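5' nucleotidase family protein (Staphylococcus aureus subsp. aureus, PDB 4Q7F) belongs to the 5'-nucleotidase family, pairing a calcineurin-like metallophosphoesterase domain with a C-terminal domain, and holds manganese and magnesium ions in the former. Local coordinates at residues N331-A336 and T362-S367; F346-L351 and Q519-K524. All coordinates share one frame; numbering follows the deposited sequence. Where two conformers were deposited one is given.

Interaction 1 of 2, residues N331-A336 and T362-S367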
loop_
_atom_site.group_PDB
_atom_site.type_symbol
_atom_site.label_atom_id
_atom_site.label_comp_id
_atom_site.label_asym_id
_atom_site.label_seq_id
_atom_site.Cartn_x
_atom_site.Cartn_y
_atom_site.Cartn_z
ATOM N N ASN A 331 9.131 7.613 -20.820
ATOM C CA ASN A 331 10.484 7.061 -20.852
ATOM C C ASN A 331 11.186 7.142 -19.502
ATOM O O ASN A 331 11.810 6.178 -19.054
ATOM C CB ASN A 331 11.308 7.787 -21.913
ATOM C CG ASN A 331 10.783 7.549 -23.313
ATOM O OD1 ASN A 331 10.184 6.508 -23.596
ATOM N ND2 ASN A 331 11.022 8.498 -24.202
ATOM N N HIS A 332 11.085 8.295 -18.858
ATOM C CA HIS A 332 11.690 8.490 -17.557
ATOM C C HIS A 332 10.654 9.139 -16.635
ATOM O O HIS A 332 10.201 10.256 -16.872
ATOM C CB HIS A 332 12.961 9.329 -17.681
ATOM C CG HIS A 332 13.976 8.743 -18.619
ATOM N ND1 HIS A 332 14.138 9.188 -19.915
ATOM C CD2 HIS A 332 14.861 7.731 -18.458
ATOM C CE1 HIS A 332 15.090 8.488 -20.503
ATOM N NE2 HIS A 332 15.544 7.597 -19.641
ATOM N N ALA A 333 10.279 8.405 -15.592
ATOM C CA ALA A 333 9.261 8.855 -14.625
ATOM C C ALA A 333 9.466 10.287 -14.140
ATOM O O ALA A 333 8.540 11.087 -14.152
ATOM C CB ALA A 333 9.197 7.903 -13.438
ATOM N N PHE A 334 10.686 10.620 -13.741
ATOM C CA PHE A 334 10.954 11.955 -13.250
ATOM C C PHE A 334 10.660 13.044 -14.292
ATOM O O PHE A 334 10.177 14.114 -13.931
ATOM C CB PHE A 334 12.377 12.067 -12.748
ATOM C CG PHE A 334 12.741 13.435 -12.260
ATOM C CD1 PHE A 334 12.397 13.839 -10.991
ATOM C CD2 PHE A 334 13.456 14.311 -13.075
ATOM C CE1 PHE A 334 12.754 15.093 -10.525
ATOM C CE2 PHE A 334 13.822 15.566 -12.616
ATOM C CZ PHE A 334 13.461 15.958 -11.337
ATOM N N GLU A 335 10.945 12.763 -15.565
ATOM C CA GLU A 335 10.688 13.725 -16.635
ATOM C C GLU A 335 9.203 14.062 -16.733
ATOM O O GLU A 335 8.838 15.187 -17.061
ATOM C CB GLU A 335 11.204 13.199 -17.982
ATOM C CG GLU A 335 12.725 13.160 -18.073
ATOM C CD GLU A 335 13.229 12.743 -19.439
ATOM O OE1 GLU A 335 12.534 11.967 -20.129
ATOM O OE2 GLU A 335 14.333 13.187 -19.816
ATOM N N ALA A 336 8.362 13.082 -16.412
ATOM C CA ALA A 336 6.933 13.232 -16.464
ATOM C C ALA A 336 6.390 13.785 -15.142
ATOM O O ALA A 336 5.182 13.827 -14.946
ATOM C CB ALA A 336 6.283 11.903 -16.814
ATOM N N THR A 362 -3.814 14.198 -10.569
ATOM C CA THR A 362 -3.497 12.770 -10.373
ATOM C C THR A 362 -2.016 12.592 -10.128
ATOM O O THR A 362 -1.185 13.391 -10.578
ATOM C CB THR A 362 -3.927 11.889 -11.541
ATOM O OG1 THR A 362 -3.743 10.502 -11.190
ATOM C CG2 THR A 362 -3.157 12.236 -12.798
ATOM N N ALA A 363 -1.689 11.552 -9.374
ATOM C CA ALA A 363 -0.309 11.208 -9.128
ATOM C C ALA A 363 0.126 10.367 -10.315
ATOM O O ALA A 363 -0.719 9.905 -11.091
ATOM C CB ALA A 363 -0.177 10.416 -7.837
ATOM N N LEU A 364 1.435 10.259 -10.519
ATOM C CA LEU A 364 1.969 9.331 -11.507
ATOM C C LEU A 364 2.400 8.129 -10.646
ATOM O O LEU A 364 3.346 8.219 -9.839
ATOM C CB LEU A 364 3.160 9.904 -12.257
ATOM C CG LEU A 364 3.738 8.955 -13.312
ATOM C CD1 LEU A 364 2.755 8.758 -14.456
ATOM C CD2 LEU A 364 5.057 9.497 -13.818
ATOM N N PHE A 365 1.693 7.023 -10.783
ATOM C CA PHE A 365 2.004 5.834 -9.973
ATOM C C PHE A 365 3.308 5.104 -10.413
ATOM O O PHE A 365 3.759 5.220 -11.550
ATOM C CB PHE A 365 0.771 4.921 -9.867
ATOM C CG PHE A 365 -0.426 5.610 -9.248
ATOM C CD1 PHE A 365 -0.423 5.956 -7.898
ATOM C CD2 PHE A 365 -1.550 5.920 -10.006
ATOM C CE1 PHE A 365 -1.514 6.592 -7.318
ATOM C CE2 PHE A 365 -2.645 6.569 -9.428
ATOM C CZ PHE A 365 -2.626 6.905 -8.086
ATOM N N ASP A 366 3.913 4.370 -9.491
ATOM C CA ASP A 366 5.210 3.724 -9.761
ATOM C C ASP A 366 5.263 2.823 -10.980
ATOM O O ASP A 366 6.268 2.772 -11.666
ATOM C CB ASP A 366 5.715 3.024 -8.503
ATOM C CG ASP A 366 6.153 4.022 -7.445
ATOM O OD1 ASP A 366 6.910 4.959 -7.798
ATOM O OD2 ASP A 366 5.742 3.884 -6.278
ATOM N N SER A 367 4.162 2.150 -11.268
ATOM C CA SER A 367 4.080 1.267 -12.435
ATOM C C SER A 367 3.569 1.988 -13.717
ATOM O O SER A 367 3.347 1.348 -14.765
ATOM C CB SER A 367 3.144 0.118 -12.085
ATOM O OG SER A 367 1.890 0.630 -11.615
#

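Interaction 2 of 2, residues F346-L351 and Q519-K524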
loop_
_atom_site.group_PDB
_atom_site.type_symbol
_atom_site.label_atom_id
_atom_site.label_comp_id
_atom_site.label_asym_id
_atom_site.label_seq_id
_atom_site.Cartn_x
_atom_site.Cartn_y
_atom_site.Cartn_z
ATOM N N PHE A 346 -3.149 13.752 -20.686
ATOM C CA PHE A 346 -4.255 12.875 -21.018
ATOM C C PHE A 346 -5.088 12.478 -19.800
ATOM O O PHE A 346 -6.310 12.525 -19.861
ATOM C CB PHE A 346 -3.730 11.630 -21.714
ATOM C CG PHE A 346 -4.639 10.446 -21.617
ATOM C CD1 PHE A 346 -5.782 10.367 -22.378
ATOM C CD2 PHE A 346 -4.335 9.405 -20.765
ATOM C CE1 PHE A 346 -6.616 9.268 -22.279
ATOM C CE2 PHE A 346 -5.158 8.300 -20.666
ATOM C CZ PHE A 346 -6.304 8.232 -21.429
HETATM N N MSE A 347 -4.433 12.059 -18.716
HETATM C CA MSE A 347 -5.148 11.619 -17.520
HETATM C C MSE A 347 -5.934 12.764 -16.954
HETATM O O MSE A 347 -7.109 12.614 -16.655
HETATM C CB MSE A 347 -4.215 11.031 -16.458
HETATM C CG MSE A 347 -3.705 9.639 -16.867
HETATM SE SE MSE A 347 -2.938 8.716 -15.308
HETATM C CE MSE A 347 -1.342 9.850 -15.068
ATOM N N ASN A 348 -5.291 13.914 -16.782
ATOM C CA ASN A 348 -5.992 15.092 -16.275
ATOM C C ASN A 348 -7.166 15.531 -17.171
ATOM O O ASN A 348 -8.222 15.892 -16.669
ATOM C CB ASN A 348 -5.016 16.233 -16.016
ATOM C CG ASN A 348 -4.347 16.113 -14.658
ATOM O OD1 ASN A 348 -5.015 16.186 -13.615
ATOM N ND2 ASN A 348 -3.032 15.968 -14.653
ATOM N N TYR A 349 -6.989 15.452 -18.488
ATOM C CA TYR A 349 -8.050 15.791 -19.395
ATOM C C TYR A 349 -9.238 14.849 -19.196
ATOM O O TYR A 349 -10.380 15.306 -19.141
ATOM C CB TYR A 349 -7.595 15.789 -20.850
ATOM C CG TYR A 349 -8.729 16.193 -21.775
ATOM C CD1 TYR A 349 -9.167 17.511 -21.829
ATOM C CD2 TYR A 349 -9.384 15.253 -22.563
ATOM C CE1 TYR A 349 -10.214 17.882 -22.648
ATOM C CE2 TYR A 349 -10.434 15.618 -23.388
ATOM C CZ TYR A 349 -10.836 16.934 -23.431
ATOM O OH TYR A 349 -11.877 17.302 -24.246
ATOM N N ALA A 350 -8.982 13.544 -19.047
ATOM C CA ALA A 350 -10.081 12.601 -18.843
ATOM C C ALA A 350 -10.872 12.948 -17.581
ATOM O O ALA A 350 -12.097 12.870 -17.561
ATOM C CB ALA A 350 -9.570 11.165 -18.786
ATOM N N LEU A 351 -10.160 13.341 -16.532
ATOM C CA LEU A 351 -10.793 13.709 -15.275
ATOM C C LEU A 351 -11.575 15.032 -15.404
ATOM O O LEU A 351 -12.687 15.173 -14.875
ATOM C CB LEU A 351 -9.746 13.800 -14.160
ATOM C CG LEU A 351 -9.077 12.505 -13.719
ATOM C CD1 LEU A 351 -7.942 12.818 -12.744
ATOM C CD2 LEU A 351 -10.049 11.501 -13.115
ATOM N N GLN A 519 -4.481 20.865 -24.383
ATOM C CA GLN A 519 -3.436 20.994 -23.387
ATOM C C GLN A 519 -3.996 21.596 -22.099
ATOM O O GLN A 519 -4.245 22.796 -22.019
ATOM C CB GLN A 519 -2.261 21.830 -23.908
ATOM C CG GLN A 519 -0.997 21.671 -23.057
ATOM C CD GLN A 519 -0.437 20.242 -23.093
ATOM O OE1 GLN A 519 -0.505 19.553 -24.125
ATOM N NE2 GLN A 519 0.131 19.798 -21.970
ATOM N N VAL A 520 -4.188 20.750 -21.100
ATOM C CA VAL A 520 -4.710 21.175 -19.798
ATOM C C VAL A 520 -3.637 21.206 -18.701
ATOM O O VAL A 520 -3.846 21.814 -17.653
ATOM C CB VAL A 520 -5.897 20.302 -19.351
ATOM C CG1 VAL A 520 -7.042 20.438 -20.349
ATOM C CG2 VAL A 520 -5.481 18.841 -19.174
ATOM N N VAL A 521 -2.490 20.581 -18.966
ATOM C CA VAL A 521 -1.354 20.555 -18.026
ATOM C C VAL A 521 -0.323 21.509 -18.590
ATOM O O VAL A 521 0.161 21.342 -19.714
ATOM C CB VAL A 521 -0.775 19.147 -17.823
ATOM C CG1 VAL A 521 0.378 19.174 -16.822
ATOM C CG2 VAL A 521 -1.848 18.204 -17.319
ATOM N N ASP A 522 -0.017 22.525 -17.801
ATOM C CA ASP A 522 0.884 23.548 -18.209
ATOM C C ASP A 522 1.522 24.111 -16.943
ATOM O O ASP A 522 0.906 24.900 -16.229
ATOM C CB ASP A 522 0.068 24.602 -18.946
ATOM C CG ASP A 522 0.895 25.774 -19.406
ATOM O OD1 ASP A 522 2.122 25.724 -19.281
ATOM O OD2 ASP A 522 0.296 26.736 -19.898
ATOM N N PHE A 523 2.741 23.668 -16.652
ATOM C CA PHE A 523 3.450 24.097 -15.449
ATOM C C PHE A 523 4.944 24.012 -15.677
ATOM O O PHE A 523 5.392 23.430 -16.653
ATOM C CB PHE A 523 3.056 23.248 -14.234
ATOM C CG PHE A 523 3.541 21.823 -14.288
ATOM C CD1 PHE A 523 2.865 20.864 -15.030
ATOM C CD2 PHE A 523 4.673 21.432 -13.568
ATOM C CE1 PHE A 523 3.312 19.545 -15.064
ATOM C CE2 PHE A 523 5.130 20.121 -13.599
ATOM C CZ PHE A 523 4.451 19.178 -14.351
ATOM N N LYS A 524 5.699 24.582 -14.755
ATOM C CA LYS A 524 7.141 24.635 -14.857
ATOM C C LYS A 524 7.716 24.433 -13.503
ATOM O O LYS A 524 7.157 24.925 -12.516
ATOM C CB LYS A 524 7.600 26.039 -15.295
ATOM C CG LYS A 524 6.917 26.572 -16.517
ATOM C CD LYS A 524 7.333 28.013 -16.771
ATOM C CE LYS A 524 6.437 28.647 -17.797
ATOM N NZ LYS A 524 6.799 30.088 -17.983
#

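Interaction 1 of 2, residues N331-A336 and T362-S367
Leu364 meets the turn at Ala333 and Ala336 with a single methyl group, CD2. The firmer part of the contact is at Ala336. Its CB lies 4.0 Å from Leu364 CD2, and both residues are buried. The same methyl also comes 3.8 Å from the backbone oxygen O of Ala333, a packing contact with a carbonyl. With CG anti to the backbone N (chi1 -180°), the leucine branch extends toward the turn, and the second torsion (68°) swings CD2 onto it. Toward solvent the fit is looser. Ala333 is exposed, and its CB is 4.5 Å from Leu364 CD2, at the limit of contact.

Both segments belong to the C-terminal domain of this 5'-nucleotidase family protein. Residues 362-367 run from the end of strand 359-363 into a loop. Residues 331-336 make the turn that leads into the short helix 335-338. Weak backbone bonds shape that turn, among them Glu335 N to the O of His332 at 2.9 Å and Ala336 N to the O of Ala333 at 3.0 Å. The two alanines both direct CB toward the loop, so one methyl can pack near both. Ile330 also touches the leucine side chain, and Arg337 NH2 donates a hydrogen bond to Leu364 O.

Next to Leu364, Phe365 serves the ligand pocket. It touches the bound (2R,3S,5R)-5-(6-amino-9H-purin-9-yl)-tetrahydro-2-(hydroxymethyl)furan-3-ol (3D1), and its ring meets Tyr384 and Phe386 edge-to-face. The outer side of the turn is polar. There His332 ND1 lies 3.2 Å from Glu335 OE1. This bond is weak and doubtful, because both exposed side chains were modelled in two conformers.

Interaction 2 of 2, residues F346-L351 and Q519-K524
Val520 sets its two methyls against Tyr349 and Asn348 on helix 342-355. Here, in the C-terminal part of the fold, the helix packs against the loop leading into strand 522-526. That strand lies next to strand 441-445 as an outermost strand of its mixed sheet. Val520 CG1 lies 3.9 Å from Tyr349 CD1 and approaches the ring at its edge, near the ring plane. The two side chains cross at about a right angle. Val520 CG2 turns to the helix backbone instead and comes 3.8 Å from Tyr349 N. It also touches Asn348 CB at 4.1 Å.

Val521 adds a smaller share. Its CG2 packs on Asn348 CB at 4.0 Å and on the amide nitrogen ND2 of Asn348 at 3.7 Å. With CG2 anti to the carbonyl carbon, this methyl points at Asn348, while CG1 goes to the edge of the Phe523 ring. A methyl cannot accept a hydrogen bond, so the contact with the amide is packing. The N-H groups of Asn348 ND2 go instead to Ile436 O and Thr344 O, which hold the amide in place beside the valine.

Further out, Asn345 fixes the backbone of the incoming chain. Its OD1 accepts hydrogen bonds from both Val520 N and Val521 N. On the exposed side, the Gln519 side chain folds back over its own segment. Its NE2 donates a nearly straight bond (177°) of 2.7 Å to Val521 O, in the carbonyl plane.

Overall arrangement
Helix 342-355 and strand 359-363 follow each other in the chain, and the two contacts meet where they pack together. Met347, a selenomethionine on the helix of interaction 2, brings its CE to 3.8 Å from Thr362 CG2 of interaction 1. Interaction 1 is a buried contact next to the ligand pocket, its centre about 17 Å from the centre of the chain, with one exposed residue among those that touch. Interaction 2 is partly buried, with its centre about 26 Å from that of the chain. It is the larger contact and joins residues far apart in sequence. In both, the direct contact is packing, and hydrogen bonds hold the surrounding backbone.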